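Local atomic coordinates of glucose import ATP-binding protein GlcV (PDB entry 1OXX), a protein that binds and hydrolyses ATP to power glucose uptake, as the energy-coupling subunit of an archaeal ABC transporter. Residues D230-I235 with G275-D280; I313-L318 with V338-R343. The protein carries 1 engineered substitution. All coordinates share one frame; numbering follows the deposited sequence.

Interaction 1: D230-I235 with G275-D280; sequences DNPVSI and GIRPED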
ATOM      1  N   ASP A 230      -9.519   9.802   4.496  1.00  5.47           N
ATOM      2  CA  ASP A 230     -10.400  10.714   5.205  1.00  4.38           C
ATOM      3  C   ASP A 230     -11.724  10.079   5.623  1.00  6.73           C
ATOM      4  O   ASP A 230     -12.319  10.502   6.623  1.00  8.14           O
ATOM      5  CB  ASP A 230     -10.682  11.943   4.346  1.00  4.95           C
ATOM      6  CG  ASP A 230      -9.495  12.863   4.237  1.00 11.95           C
ATOM      7  OD1 ASP A 230      -8.596  12.831   5.118  1.00  9.41           O
ATOM      8  OD2 ASP A 230      -9.387  13.660   3.273  1.00 13.57           O
ATOM      9  N   ASN A 231     -12.170   9.063   4.892  1.00  6.07           N
ATOM     10  CA  ASN A 231     -13.443   8.395   5.184  1.00  4.56           C
ATOM     11  C   ASN A 231     -13.290   6.874   5.300  1.00  6.14           C
ATOM     12  O   ASN A 231     -13.941   6.110   4.584  1.00  6.07           O
ATOM     13  CB  ASN A 231     -14.469   8.772   4.120  1.00 10.09           C
ATOM     14  CG  ASN A 231     -14.704  10.261   4.063  1.00 12.58           C
ATOM     15  OD1 ASN A 231     -15.166  10.858   5.034  1.00 19.01           O
ATOM     16  ND2 ASN A 231     -14.356  10.876   2.939  1.00 25.46           N
ATOM     17  N   PRO A 232     -12.443   6.429   6.209  1.00  3.63           N
ATOM     18  CA  PRO A 232     -12.259   4.982   6.374  1.00  3.67           C
ATOM     19  C   PRO A 232     -13.496   4.338   6.977  1.00  4.37           C
ATOM     20  O   PRO A 232     -14.131   4.919   7.859  1.00  7.76           O
ATOM     21  CB  PRO A 232     -11.087   4.875   7.341  1.00  5.39           C
ATOM     22  CG  PRO A 232     -11.093   6.191   8.093  1.00  4.04           C
ATOM     23  CD  PRO A 232     -11.593   7.215   7.111  1.00  5.50           C
ATOM     24  N   VAL A 233     -13.793   3.112   6.557  1.00  3.79           N
ATOM     25  CA  VAL A 233     -15.004   2.440   7.017  1.00  4.93           C
ATOM     26  C   VAL A 233     -14.860   1.898   8.427  1.00  5.06           C
ATOM     27  O   VAL A 233     -15.859   1.616   9.100  1.00  7.49           O
ATOM     28  CB  VAL A 233     -15.395   1.301   6.047  1.00  6.18           C
ATOM     29  CG1 VAL A 233     -14.455   0.138   6.182  1.00  7.13           C
ATOM     30  CG2 VAL A 233     -16.843   0.847   6.272  1.00 13.17           C
ATOM     31  N   SER A 234     -13.624   1.784   8.888  1.00  5.17           N
ATOM     32  CA  SER A 234     -13.334   1.226  10.197  1.00  5.47           C
ATOM     33  C   SER A 234     -12.035   1.791  10.701  1.00  5.86           C
ATOM     34  O   SER A 234     -11.246   2.333   9.936  1.00  5.40           O
ATOM     35  CB  SER A 234     -13.198  -0.293  10.111  1.00  6.68           C
ATOM     36  OG  SER A 234     -12.019  -0.670   9.383  1.00  8.51           O
ATOM     37  N   ILE A 235     -11.779   1.650  11.996  1.00  7.71           N
ATOM     38  CA  ILE A 235     -10.515   2.134  12.536  1.00  6.02           C
ATOM     39  C   ILE A 235      -9.340   1.304  11.983  1.00  7.45           C
ATOM     40  O   ILE A 235      -8.232   1.822  11.804  1.00  7.81           O
ATOM     41  CB  ILE A 235     -10.523   2.189  14.099  1.00  9.16           C
ATOM     42  CG1 ILE A 235      -9.375   3.063  14.610  1.00  8.12           C
ATOM     43  CG2 ILE A 235     -10.459   0.786  14.715  1.00  9.49           C
ATOM     44  CD1 ILE A 235      -9.483   4.529  14.270  1.00  9.87           C
ATOM     45  N   GLY A 275     -10.968   8.174  16.128  1.00  5.47           N
ATOM     46  CA  GLY A 275      -9.772   8.194  15.316  1.00  5.87           C
ATOM     47  C   GLY A 275      -9.410   9.629  15.010  1.00  5.95           C
ATOM     48  O   GLY A 275     -10.233  10.388  14.492  1.00  7.51           O
ATOM     49  N   ILE A 276      -8.186  10.023  15.357  1.00  5.06           N
ATOM     50  CA  ILE A 276      -7.707  11.372  15.033  1.00  5.22           C
ATOM     51  C   ILE A 276      -6.250  11.269  14.591  1.00  4.72           C
ATOM     52  O   ILE A 276      -5.374  10.781  15.318  1.00  5.46           O
ATOM     53  CB  ILE A 276      -7.942  12.390  16.209  1.00  5.75           C
ATOM     54  CG1 ILE A 276      -7.671  13.835  15.757  1.00  5.92           C
ATOM     55  CG2 ILE A 276      -7.142  12.042  17.455  1.00  7.54           C
ATOM     56  CD1 ILE A 276      -8.800  14.454  14.922  1.00  7.95           C
ATOM     57  N   ARG A 277      -6.001  11.666  13.351  1.00  3.54           N
ATOM     58  CA  ARG A 277      -4.651  11.576  12.816  1.00  3.60           C
ATOM     59  C   ARG A 277      -3.738  12.628  13.453  1.00  5.16           C
ATOM     60  O   ARG A 277      -4.193  13.704  13.859  1.00  5.07           O
ATOM     61  CB  ARG A 277      -4.685  11.700  11.299  1.00  4.59           C
ATOM     62  CG  ARG A 277      -5.425  10.570  10.615  1.00  4.93           C
ATOM     63  CD  ARG A 277      -5.103  10.465   9.112  1.00  4.71           C
ATOM     64  NE  ARG A 277      -6.005   9.529   8.460  1.00  4.06           N
ATOM     65  CZ  ARG A 277      -5.886   8.207   8.494  1.00  3.90           C
ATOM     66  NH1 ARG A 277      -4.854   7.628   9.103  1.00  5.14           N
ATOM     67  NH2 ARG A 277      -6.782   7.451   7.867  1.00  5.14           N
ATOM     68  N   PRO A 278      -2.441  12.342  13.551  1.00  5.10           N
ATOM     69  CA  PRO A 278      -1.511  13.280  14.211  1.00  4.71           C
ATOM     70  C   PRO A 278      -1.500  14.677  13.605  1.00  5.31           C
ATOM     71  O   PRO A 278      -1.325  15.639  14.332  1.00  6.17           O
ATOM     72  CB  PRO A 278      -0.163  12.589  14.081  1.00  5.32           C
ATOM     73  CG  PRO A 278      -0.347  11.647  12.959  1.00  7.91           C
ATOM     74  CD  PRO A 278      -1.746  11.126  13.100  1.00  5.86           C
ATOM     75  N   GLU A 279      -1.679  14.811  12.293  1.00  3.65           N
ATOM     76  CA  GLU A 279      -1.701  16.125  11.675  1.00  3.08           C
ATOM     77  C   GLU A 279      -2.942  16.927  12.055  1.00  5.13           C
ATOM     78  O   GLU A 279      -2.990  18.128  11.826  1.00  5.62           O
ATOM     79  CB  GLU A 279      -1.609  16.009  10.160  1.00  7.11           C
ATOM     80  CG  GLU A 279      -2.809  15.337   9.497  1.00  7.35           C
ATOM     81  CD  GLU A 279      -2.619  13.856   9.226  1.00  6.83           C
ATOM     82  OE1 GLU A 279      -1.845  13.202   9.950  1.00  6.98           O
ATOM     83  OE2 GLU A 279      -3.285  13.338   8.279  1.00  8.84           O
ATOM     84  N   ASP A 280      -3.920  16.253  12.644  1.00  3.71           N
ATOM     85  CA  ASP A 280      -5.185  16.882  13.014  1.00  5.18           C
ATOM     86  C   ASP A 280      -5.279  17.169  14.496  1.00  4.64           C
ATOM     87  O   ASP A 280      -6.377  17.366  15.027  1.00  5.41           O
ATOM     88  CB  ASP A 280      -6.354  16.028  12.545  1.00  4.68           C
ATOM     89  CG  ASP A 280      -6.367  15.856  11.044  1.00  5.56           C
ATOM     90  OD1 ASP A 280      -6.061  16.844  10.323  1.00  7.05           O
ATOM     91  OD2 ASP A 280      -6.647  14.747  10.540  1.00  7.10           O
TER
HETATM   92  O   HOH W   1      -7.761  11.922   7.616  1.00  9.66           O
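Ile-235 makes the apolar part of this contact. Its CD1 sits over the backbone of Gly-275, 3.8 Å from CA. CG1 is anti to the backbone N (chi1 -163°), and this carries CD1 near the end of strand 271-276. Gly-275 has no side chain, so the methyl can come close to the main chain. Pro-232 adds a looser touch. Its CG lies 4.5 Å from Arg-277 NH2 and meets the guanidinium obliquely.

The polar part runs through one water. Arg-277 NE donates to it over 3.1 Å, and the water lies at the guanidinium edge, in its plane. The same water can donate to Asp-230 OD1 at 2.8 Å, though other acceptors compete for its protons. The acid and the arginine do not touch directly, since OD1 and NE are 5.4 Å apart. The opposite charges probably still attract, and Lys-346 NZ forms a long, weak ion pair with the same OD1.

Other bonds fix the guanidinium. NH2 donates to Tyr-229 O near the end of helix 225-230, and NH1 to Ala-238 O and Glu-243 O. The Tyr-229 ring adds a cation-pi contact.

The arrangement is a buried junction. Arg-277, just past strand 271-276 of an antiparallel sheet, reaches into the loop between helices 225-230 and 235-241.

Interaction 2: I313-L318 with V338-R343; sequences ITITPL and VLVYVR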
ATOM      1  N   ILE A 313       5.272  14.150  20.022  1.00  3.83           N
ATOM      2  CA  ILE A 313       4.816  14.384  21.371  1.00  3.32           C
ATOM      3  C   ILE A 313       3.612  13.512  21.660  1.00  3.54           C
ATOM      4  O   ILE A 313       2.593  13.606  20.968  1.00  4.72           O
ATOM      5  CB  ILE A 313       4.434  15.876  21.577  1.00  3.58           C
ATOM      6  CG1 ILE A 313       5.576  16.794  21.165  1.00 10.42           C
ATOM      7  CG2 ILE A 313       4.011  16.112  23.004  1.00  5.71           C
ATOM      8  CD1 ILE A 313       5.221  18.240  21.214  1.00 12.17           C
ATOM      9  N   THR A 314       3.713  12.672  22.678  1.00  4.60           N
ATOM     10  CA  THR A 314       2.619  11.820  23.096  1.00  3.86           C
ATOM     11  C   THR A 314       2.039  12.371  24.384  1.00  5.84           C
ATOM     12  O   THR A 314       2.784  12.633  25.341  1.00  5.26           O
ATOM     13  CB  THR A 314       3.110  10.393  23.355  1.00  6.26           C
ATOM     14  OG1 THR A 314       3.564   9.797  22.129  1.00  7.65           O
ATOM     15  CG2 THR A 314       1.950   9.530  23.831  1.00  7.62           C
ATOM     16  N   ILE A 315       0.727  12.575  24.394  1.00  6.51           N
ATOM     17  CA  ILE A 315       0.030  13.024  25.579  1.00  3.33           C
ATOM     18  C   ILE A 315      -0.968  11.969  25.979  1.00  7.69           C
ATOM     19  O   ILE A 315      -1.250  11.053  25.212  1.00  7.72           O
ATOM     20  CB  ILE A 315      -0.725  14.348  25.314  1.00  4.03           C
ATOM     21  CG1 ILE A 315      -1.849  14.148  24.309  1.00  8.40           C
ATOM     22  CG2 ILE A 315       0.214  15.416  24.816  1.00  8.90           C
ATOM     23  CD1 ILE A 315      -3.198  14.025  24.924  1.00 19.27           C
ATOM     24  N   THR A 316      -1.467  12.085  27.202  1.00  5.85           N
ATOM     25  CA  THR A 316      -2.664  11.365  27.597  1.00  6.20           C
ATOM     26  C   THR A 316      -3.571  12.395  28.224  1.00  9.02           C
ATOM     27  O   THR A 316      -3.112  13.434  28.690  1.00  8.18           O
ATOM     28  CB  THR A 316      -2.455  10.252  28.628  1.00  8.71           C
ATOM     29  OG1 THR A 316      -2.054  10.823  29.873  1.00  9.83           O
ATOM     30  CG2 THR A 316      -1.357   9.286  28.215  1.00  6.77           C
ATOM     31  N   PRO A 317      -4.870  12.126  28.225  1.00  7.14           N
ATOM     32  CA  PRO A 317      -5.776  12.979  28.984  1.00  5.81           C
ATOM     33  C   PRO A 317      -5.487  12.792  30.451  1.00  9.76           C
ATOM     34  O   PRO A 317      -4.853  11.796  30.834  1.00 11.08           O
ATOM     35  CB  PRO A 317      -7.162  12.410  28.665  1.00  6.31           C
ATOM     36  CG  PRO A 317      -6.975  11.589  27.465  1.00  8.83           C
ATOM     37  CD  PRO A 317      -5.582  11.034  27.542  1.00  8.57           C
ATOM     38  N   LEU A 318      -5.922  13.732  31.278  1.00 10.69           N
ATOM     39  CA  LEU A 318      -5.885  13.516  32.716  1.00 10.79           C
ATOM     40  C   LEU A 318      -6.927  12.423  33.003  1.00 13.90           C
ATOM     41  O   LEU A 318      -7.945  12.348  32.327  1.00 12.56           O
ATOM     42  CB  LEU A 318      -6.249  14.798  33.467  1.00 12.61           C
ATOM     43  CG  LEU A 318      -5.159  15.826  33.791  1.00 27.99           C
ATOM     44  CD1 LEU A 318      -4.563  16.481  32.572  1.00 19.01           C
ATOM     45  CD2 LEU A 318      -5.743  16.898  34.705  1.00 26.48           C
ATOM     46  N   VAL A 338      -1.099  20.533  28.971  1.00  4.75           N
ATOM     47  CA  VAL A 338      -1.367  21.216  27.720  1.00  4.63           C
ATOM     48  C   VAL A 338      -2.853  21.210  27.393  1.00  4.43           C
ATOM     49  O   VAL A 338      -3.632  20.393  27.905  1.00  7.05           O
ATOM     50  CB  VAL A 338      -0.657  20.519  26.528  1.00  5.40           C
ATOM     51  CG1 VAL A 338       0.870  20.590  26.678  1.00  7.30           C
ATOM     52  CG2 VAL A 338      -1.097  19.075  26.413  1.00  6.49           C
ATOM     53  N   LEU A 339      -3.220  22.132  26.521  1.00  3.66           N
ATOM     54  CA  LEU A 339      -4.538  22.138  25.916  1.00  4.73           C
ATOM     55  C   LEU A 339      -4.445  21.352  24.613  1.00  5.74           C
ATOM     56  O   LEU A 339      -3.435  21.422  23.920  1.00  5.85           O
ATOM     57  CB  LEU A 339      -5.010  23.559  25.630  1.00  5.79           C
ATOM     58  CG  LEU A 339      -5.117  24.472  26.846  1.00  7.30           C
ATOM     59  CD1 LEU A 339      -5.731  25.794  26.413  1.00  8.54           C
ATOM     60  CD2 LEU A 339      -5.942  23.794  27.946  1.00  5.45           C
ATOM     61  N   VAL A 340      -5.493  20.604  24.298  1.00  3.47           N
ATOM     62  CA  VAL A 340      -5.550  19.750  23.110  1.00  5.36           C
ATOM     63  C   VAL A 340      -6.610  20.247  22.148  1.00  4.48           C
ATOM     64  O   VAL A 340      -7.771  20.416  22.517  1.00  4.43           O
ATOM     65  CB  VAL A 340      -5.861  18.299  23.493  1.00  4.60           C
ATOM     66  CG1 VAL A 340      -5.839  17.399  22.269  1.00  7.58           C
ATOM     67  CG2 VAL A 340      -4.866  17.802  24.532  1.00  5.48           C
ATOM     68  N   TYR A 341      -6.180  20.535  20.926  1.00  3.70           N
ATOM     69  CA  TYR A 341      -7.047  21.007  19.872  1.00  4.67           C
ATOM     70  C   TYR A 341      -7.042  19.967  18.765  1.00  7.07           C
ATOM     71  O   TYR A 341      -6.047  19.276  18.542  1.00  5.38           O
ATOM     72  CB  TYR A 341      -6.520  22.304  19.249  1.00  4.90           C
ATOM     73  CG  TYR A 341      -6.676  23.543  20.082  1.00  3.64           C
ATOM     74  CD1 TYR A 341      -5.730  23.896  21.040  1.00  6.99           C
ATOM     75  CD2 TYR A 341      -7.750  24.385  19.874  1.00  4.97           C
ATOM     76  CE1 TYR A 341      -5.879  25.053  21.784  1.00  7.72           C
ATOM     77  CE2 TYR A 341      -7.921  25.533  20.626  1.00  4.86           C
ATOM     78  CZ  TYR A 341      -6.976  25.873  21.564  1.00  9.27           C
ATOM     79  OH  TYR A 341      -7.138  27.032  22.301  1.00 11.73           O
ATOM     80  N   VAL A 342      -8.160  19.859  18.062  1.00  5.21           N
ATOM     81  CA  VAL A 342      -8.211  19.011  16.880  1.00  4.47           C
ATOM     82  C   VAL A 342      -8.920  19.723  15.738  1.00  6.11           C
ATOM     83  O   VAL A 342      -9.548  20.759  15.922  1.00  5.29           O
ATOM     84  CB  VAL A 342      -8.943  17.673  17.150  1.00  5.01           C
ATOM     85  CG1 VAL A 342      -8.292  16.884  18.298  1.00  6.40           C
ATOM     86  CG2 VAL A 342     -10.430  17.912  17.460  1.00  5.95           C
ATOM     87  N   ARG A 343      -8.801  19.157  14.540  1.00  5.23           N
ATOM     88  CA  ARG A 343      -9.600  19.590  13.404  1.00  7.38           C
ATOM     89  C   ARG A 343     -10.957  18.901  13.517  1.00  7.02           C
ATOM     90  O   ARG A 343     -11.060  17.679  13.361  1.00  7.52           O
ATOM     91  CB  ARG A 343      -8.941  19.157  12.104  1.00  6.71           C
ATOM     92  CG  ARG A 343      -7.582  19.734  11.906  1.00  6.83           C
ATOM     93  CD  ARG A 343      -7.604  21.212  11.635  1.00 11.24           C
ATOM     94  NE  ARG A 343      -6.355  21.698  11.053  1.00  8.87           N
ATOM     95  CZ  ARG A 343      -6.021  22.964  11.006  1.00  7.34           C
ATOM     96  NH1 ARG A 343      -6.841  23.880  11.500  1.00 10.07           N
ATOM     97  NH2 ARG A 343      -4.869  23.334  10.470  1.00  6.98           N
TER
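Ile-315 meets two valines with its two methyl ends. Its CG2 is 4.2 Å from Val-338 CG2. Its CD1 is 4.1 Å from Val-340 CG2. These are apolar contacts at ordinary van der Waals distance, and all three residues are buried. The Ile-315 and Val-340 side chains approach at a slant, neither end-on nor side by side.

The torsions of Ile-315 spread its branches over both valines. CG1 lies between the backbone N and the carbonyl carbon (chi1 66°), while CG2 is anti to the carbonyl carbon. The second torsion, 100°, is away from a staggered value, which suggests mild strain in placing CD1. Val-338 and Val-340 are two apart on strand 337-342, so both turn to the same side, toward Ile-315.

The two strands are not sheet neighbours. The long strand 294-307 lies between them in the sheet order. The nearest CA atoms, those of Ile-315 and Val-338, are 8.6 Å apart, so the contact is made by side chains alone. Ile-315 also touches Leu-283 on strand 281-284 and Ile-324 on strand 324-328. Val-340 packs on Val-296 of strand 294-307. Reaching Leu-283, three strands away in the sheet order, suggests that the sheet is strongly curled, consistent with the OB clan of the C-terminal domain.

The chemistry is purely apolar. Methyl groups of beta-branched side chains pack on what is probably the inner face of the curled sheet, and the contact depends on shape and burial rather than on charge or directed bonds.

In the fold
Interaction 1 closes along the chain before interaction 2 opens, and their centres lie about 16 Å apart. They meet where the chain leaves segment 275-280 and passes the end of strand 337-342. Asp-280 O probably accepts a hydrogen bond from Arg-343 N at 3.1 Å. Ile-276 CD1 packs 3.9 Å from Val-342 CB. Interaction 1 thus joins the loop between helices 225-230 and 235-241 to the C-terminal part of the chain, and interaction 2 belongs to the interior of that part. Both lie away from the ATP-binding residues inferred for this protein, such as Lys-44, Gln-89 and Glu-166. Neither contributes atoms to that site.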